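Local coordinates for protein transcriptional regulator, IclR family (Alicyclobacillus acidocaldarius subsp. acidocaldarius, PDB 5TJJ) that probably binds DNA through a helix-turn-helix domain and regulates transcription, at residues A[94-107]-A[118-131]. Residues are numbered along the deposited sequence; the frame is centred on the assembly and turned at random.
Sequences LHQVAAHTGMTAVL and YIGSAEPPGDGVRI. With GOL (glycerol), chain C.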
loop_
_atom_site.group_PDB
_atom_site.type_symbol
_atom_site.label_atom_id
_atom_site.label_comp_id
_atom_site.label_asym_id
_atom_site.label_seq_id
_atom_site.Cartn_x
_atom_site.Cartn_y
_atom_site.Cartn_z
ATOM N N LEU A 94 10.235 2.837 15.953
ATOM C CA LEU A 94 11.153 2.354 16.983
ATOM C C LEU A 94 12.041 3.440 17.552
ATOM O O LEU A 94 12.374 3.390 18.728
ATOM C CB LEU A 94 12.067 1.243 16.473
ATOM C CG LEU A 94 11.497 -0.153 16.245
ATOM C CD1 LEU A 94 12.649 -1.094 15.927
ATOM C CD2 LEU A 94 10.702 -0.645 17.445
ATOM N N HIS A 95 12.474 4.375 16.713
ATOM C CA HIS A 95 13.237 5.529 17.192
ATOM C C HIS A 95 12.419 6.407 18.114
ATOM O O HIS A 95 12.970 6.943 19.073
ATOM C CB HIS A 95 13.817 6.359 16.056
ATOM C CG HIS A 95 14.988 5.720 15.384
ATOM N ND1 HIS A 95 14.853 4.772 14.385
ATOM C CD2 HIS A 95 16.317 5.894 15.554
ATOM C CE1 HIS A 95 16.047 4.393 13.966
ATOM N NE2 HIS A 95 16.954 5.060 14.657
ATOM N N GLN A 96 11.120 6.529 17.863
ATOM C CA GLN A 96 10.227 7.263 18.791
ATOM C C GLN A 96 10.164 6.584 20.166
ATOM O O GLN A 96 10.158 7.245 21.206
ATOM C CB GLN A 96 8.799 7.338 18.268
ATOM C CG GLN A 96 8.596 7.920 16.872
ATOM C CD GLN A 96 8.643 9.424 16.839
ATOM O OE1 GLN A 96 9.387 10.060 17.596
ATOM N NE2 GLN A 96 7.852 10.011 15.948
ATOM N N VAL A 97 10.081 5.261 20.146
ATOM C CA VAL A 97 9.988 4.433 21.338
ATOM C C VAL A 97 11.263 4.548 22.159
ATOM O O VAL A 97 11.200 4.714 23.373
ATOM C CB VAL A 97 9.744 2.944 20.974
ATOM C CG1 VAL A 97 9.885 2.054 22.192
ATOM C CG2 VAL A 97 8.362 2.761 20.373
ATOM N N ALA A 98 12.402 4.429 21.476
ATOM C CA ALA A 98 13.704 4.638 22.078
ATOM C C ALA A 98 13.849 6.037 22.716
ATOM O O ALA A 98 14.371 6.155 23.831
ATOM C CB ALA A 98 14.792 4.405 21.052
ATOM N N ALA A 99 13.343 7.063 22.031
ATOM C CA ALA A 99 13.381 8.432 22.531
ATOM C C ALA A 99 12.513 8.619 23.760
ATOM O O ALA A 99 12.932 9.258 24.687
ATOM C CB ALA A 99 12.978 9.425 21.442
ATOM N N HIS A 100 11.305 8.062 23.753
ATOM C CA HIS A 100 10.363 8.196 24.873
ATOM C C HIS A 100 10.774 7.338 26.069
ATOM O O HIS A 100 10.659 7.785 27.194
ATOM C CB HIS A 100 8.951 7.855 24.402
ATOM C CG HIS A 100 7.878 8.124 25.419
ATOM N ND1 HIS A 100 7.857 9.254 26.218
ATOM C CD2 HIS A 100 6.772 7.412 25.749
ATOM C CE1 HIS A 100 6.795 9.217 27.005
ATOM N NE2 HIS A 100 6.119 8.111 26.738
ATOM N N THR A 101 11.294 6.128 25.825
ATOM C CA THR A 101 11.734 5.214 26.911
ATOM C C THR A 101 13.183 5.371 27.427
ATOM O O THR A 101 13.464 4.977 28.554
ATOM C CB THR A 101 11.527 3.723 26.544
ATOM O OG1 THR A 101 12.340 3.354 25.432
ATOM C CG2 THR A 101 10.084 3.455 26.216
ATOM N N GLY A 102 14.094 5.916 26.615
ATOM C CA GLY A 102 15.545 5.831 26.898
ATOM C C GLY A 102 16.102 4.394 26.841
ATOM O O GLY A 102 17.114 4.097 27.459
HETATM N N MSE A 103 15.435 3.507 26.097
HETATM C CA MSE A 103 15.820 2.096 25.967
HETATM C C MSE A 103 16.149 1.803 24.545
HETATM O O MSE A 103 15.745 2.532 23.630
HETATM C CB MSE A 103 14.685 1.172 26.392
HETATM C CG MSE A 103 14.391 1.370 27.875
HETATM SE SE MSE A 103 12.916 0.216 28.504
HETATM C CE MSE A 103 12.755 0.826 30.380
ATOM N N THR A 104 16.886 0.720 24.327
ATOM C CA THR A 104 17.179 0.291 22.965
ATOM C C THR A 104 15.944 -0.464 22.481
ATOM O O THR A 104 15.446 -1.314 23.144
ATOM C CB THR A 104 18.469 -0.536 22.884
ATOM O OG1 THR A 104 19.575 0.331 23.137
ATOM C CG2 THR A 104 18.631 -1.186 21.512
ATOM N N ALA A 105 15.457 -0.106 21.313
ATOM C CA ALA A 105 14.261 -0.695 20.759
ATOM C C ALA A 105 14.635 -1.575 19.570
ATOM O O ALA A 105 15.558 -1.272 18.821
ATOM C CB ALA A 105 13.285 0.400 20.354
ATOM N N VAL A 106 13.914 -2.671 19.404
ATOM C CA VAL A 106 14.311 -3.711 18.488
ATOM C C VAL A 106 13.100 -4.283 17.758
ATOM O O VAL A 106 12.024 -4.496 18.346
ATOM C CB VAL A 106 15.070 -4.793 19.260
ATOM C CG1 VAL A 106 15.259 -6.045 18.417
ATOM C CG2 VAL A 106 16.430 -4.270 19.685
ATOM N N LEU A 107 13.289 -4.543 16.468
ATOM C CA LEU A 107 12.241 -5.115 15.631
ATOM C C LEU A 107 12.578 -6.594 15.332
ATOM O O LEU A 107 13.571 -6.878 14.663
ATOM C CB LEU A 107 12.108 -4.287 14.344
ATOM C CG LEU A 107 11.082 -4.741 13.328
ATOM C CD1 LEU A 107 9.684 -4.755 13.939
ATOM C CD2 LEU A 107 11.140 -3.832 12.111
ATOM N N TYR A 118 16.449 -10.574 14.737
ATOM C CA TYR A 118 16.497 -9.111 14.776
ATOM C C TYR A 118 16.676 -8.562 13.353
ATOM O O TYR A 118 17.614 -8.940 12.654
ATOM C CB TYR A 118 17.657 -8.627 15.640
ATOM C CG TYR A 118 17.516 -8.802 17.135
ATOM C CD1 TYR A 118 16.317 -9.218 17.724
ATOM C CD2 TYR A 118 18.596 -8.518 17.977
ATOM C CE1 TYR A 118 16.198 -9.357 19.094
ATOM C CE2 TYR A 118 18.489 -8.643 19.363
ATOM C CZ TYR A 118 17.277 -9.063 19.923
ATOM O OH TYR A 118 17.120 -9.214 21.306
ATOM N N ILE A 119 15.757 -7.704 12.922
ATOM C CA ILE A 119 15.843 -7.063 11.599
ATOM C C ILE A 119 16.086 -5.546 11.648
ATOM O O ILE A 119 16.274 -4.928 10.631
ATOM C CB ILE A 119 14.631 -7.419 10.718
ATOM C CG1 ILE A 119 13.324 -6.950 11.329
ATOM C CG2 ILE A 119 14.542 -8.926 10.503
ATOM C CD1 ILE A 119 12.189 -6.863 10.312
ATOM N N GLY A 120 16.125 -4.954 12.828
ATOM C CA GLY A 120 16.426 -3.530 12.953
ATOM C C GLY A 120 16.480 -3.151 14.417
ATOM O O GLY A 120 15.913 -3.849 15.235
ATOM N N SER A 121 17.203 -2.081 14.737
ATOM C CA SER A 121 17.243 -1.525 16.080
ATOM C C SER A 121 17.359 -0.020 16.030
ATOM O O SER A 121 17.671 0.548 15.011
ATOM C CB SER A 121 18.429 -2.076 16.884
ATOM O OG SER A 121 19.637 -1.571 16.351
ATOM N N ALA A 122 17.090 0.596 17.168
ATOM C CA ALA A 122 17.161 2.024 17.360
ATOM C C ALA A 122 17.620 2.282 18.789
ATOM O O ALA A 122 16.938 1.949 19.759
ATOM C CB ALA A 122 15.823 2.643 17.111
ATOM N N GLU A 123 18.821 2.822 18.907
ATOM C CA GLU A 123 19.400 3.166 20.180
ATOM C C GLU A 123 18.738 4.483 20.576
ATOM O O GLU A 123 18.325 5.238 19.697
ATOM C CB GLU A 123 20.919 3.311 20.042
ATOM C CG GLU A 123 21.650 2.015 19.627
ATOM C CD GLU A 123 23.109 2.203 19.132
ATOM O OE1 GLU A 123 23.585 3.344 18.835
ATOM O OE2 GLU A 123 23.817 1.171 19.030
ATOM N N PRO A 124 18.581 4.743 21.887
ATOM C CA PRO A 124 18.061 6.050 22.314
ATOM C C PRO A 124 19.039 7.217 22.008
ATOM O O PRO A 124 20.252 7.011 21.922
ATOM C CB PRO A 124 17.833 5.875 23.833
ATOM C CG PRO A 124 18.776 4.815 24.240
ATOM C CD PRO A 124 18.942 3.897 23.043
ATOM N N PRO A 125 18.497 8.429 21.820
ATOM C CA PRO A 125 19.325 9.565 21.386
ATOM C C PRO A 125 20.306 10.063 22.463
ATOM O O PRO A 125 20.139 9.790 23.651
ATOM C CB PRO A 125 18.291 10.653 21.040
ATOM C CG PRO A 125 17.096 10.329 21.884
ATOM C CD PRO A 125 17.079 8.805 21.960
ATOM N N GLY A 126 21.324 10.786 22.014
ATOM C CA GLY A 126 22.330 11.357 22.887
ATOM C C GLY A 126 23.586 10.517 22.845
ATOM O O GLY A 126 23.671 9.515 22.132
ATOM N N ASP A 127 24.554 10.965 23.622
ATOM C CA ASP A 127 25.825 10.325 23.753
ATOM C C ASP A 127 25.910 9.646 25.145
ATOM O O ASP A 127 25.196 10.000 26.069
ATOM C CB ASP A 127 26.930 11.367 23.548
ATOM C CG ASP A 127 26.952 11.962 22.105
ATOM O OD1 ASP A 127 26.846 11.205 21.112
ATOM O OD2 ASP A 127 27.100 13.193 21.962
ATOM N N GLY A 128 26.804 8.683 25.269
ATOM C CA GLY A 128 27.007 7.912 26.481
ATOM C C GLY A 128 26.961 6.447 26.109
ATOM O O GLY A 128 27.144 6.088 24.947
ATOM N N VAL A 129 26.698 5.609 27.099
ATOM C CA VAL A 129 26.598 4.174 26.863
ATOM C C VAL A 129 25.205 3.806 26.471
ATOM O O VAL A 129 24.276 4.508 26.775
ATOM C CB VAL A 129 26.978 3.307 28.081
ATOM C CG1 VAL A 129 28.467 3.391 28.322
ATOM C CG2 VAL A 129 26.159 3.701 29.325
ATOM N N ARG A 130 25.095 2.667 25.812
ATOM C CA ARG A 130 23.829 2.102 25.401
ATOM C C ARG A 130 24.035 0.648 25.044
ATOM O O ARG A 130 25.130 0.226 24.748
ATOM C CB ARG A 130 23.297 2.827 24.172
ATOM C CG ARG A 130 24.216 2.704 22.960
ATOM C CD ARG A 130 23.876 3.735 21.922
ATOM N NE ARG A 130 24.038 5.077 22.443
ATOM C CZ ARG A 130 25.201 5.701 22.531
ATOM N NH1 ARG A 130 26.323 5.110 22.093
ATOM N NH2 ARG A 130 25.243 6.930 23.047
ATOM N N ILE A 131 22.943 -0.086 25.036
ATOM C CA ILE A 131 22.936 -1.484 24.687
ATOM C C ILE A 131 22.774 -1.562 23.181
ATOM O O ILE A 131 21.822 -1.005 22.632
ATOM C CB ILE A 131 21.773 -2.208 25.384
ATOM C CG1 ILE A 131 21.938 -2.097 26.890
ATOM C CG2 ILE A 131 21.725 -3.668 24.989
ATOM C CD1 ILE A 131 20.648 -2.365 27.634
HETATM C C1 GOL C . 19.962 1.786 29.607
HETATM O O1 GOL C . 19.808 0.799 30.647
HETATM C C2 GOL C . 19.713 1.158 28.236
HETATM O O2 GOL C . 18.318 0.900 28.057
HETATM C C3 GOL C . 20.183 2.040 27.082
HETATM O O3 GOL C . 20.162 1.291 25.851
#
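Ala-105 and Ala-122 face each other as a hydrogen-bonded pair in an antiparallel beta hairpin, part of the GAF-like C-terminal domain of the IclR family. Ala-105 N donates to Ala-122 O at 3.0 Å in an almost straight bond (178°), and Ala-122 N returns a bond to Ala-105 O. Further along, Ile-119 N bonds Leu-107 O. Strand 118-122 is thus tied to strand 104-107, whose Thr-104 and Val-106 bond through their backbones to strand 218-227.

The close packing is under helix 94-101. Ala-122 CB sits over the centre of the His-95 ring, 3.4 Å from the centroid, a CH-pi contact square to the face. The ring's ND1 bonds Leu-91 O, which helps fix its turn. Ala-98 CB rests on Ala-122 O at 3.5 Å. Beside it, Pro-124 puts CB against Ala-98 O and CD against Met-103 O, covering the turn where the chain leaves the helix at Gly-102.

On the other sheet face, Val-106 holds CG1 anti to its backbone N (chi1 168°) and lays this methyl over the Tyr-118 ring, off-centre. The Tyr-118 ring also meets the ring of Phe-139, with the planes at about 55°.

Beyond Pro-124 the contact is looser. Ala-99 CB lies 4.2 Å from Pro-125 CD, at the exposed rim. The chain comes back at Ile-131, where Thr-104 meets it. Thr-104 OG1 donates to Ile-131 O at 2.7 Å, in the carbonyl plane and on a lone pair. A valine in place of Thr-104 would probably leave Ile-131 O without its hydroxyl partner and the returning loop less firmly held. A glycerol, probably from crystallisation, accepts from Ile-131 N through its O3 at 3.2 Å.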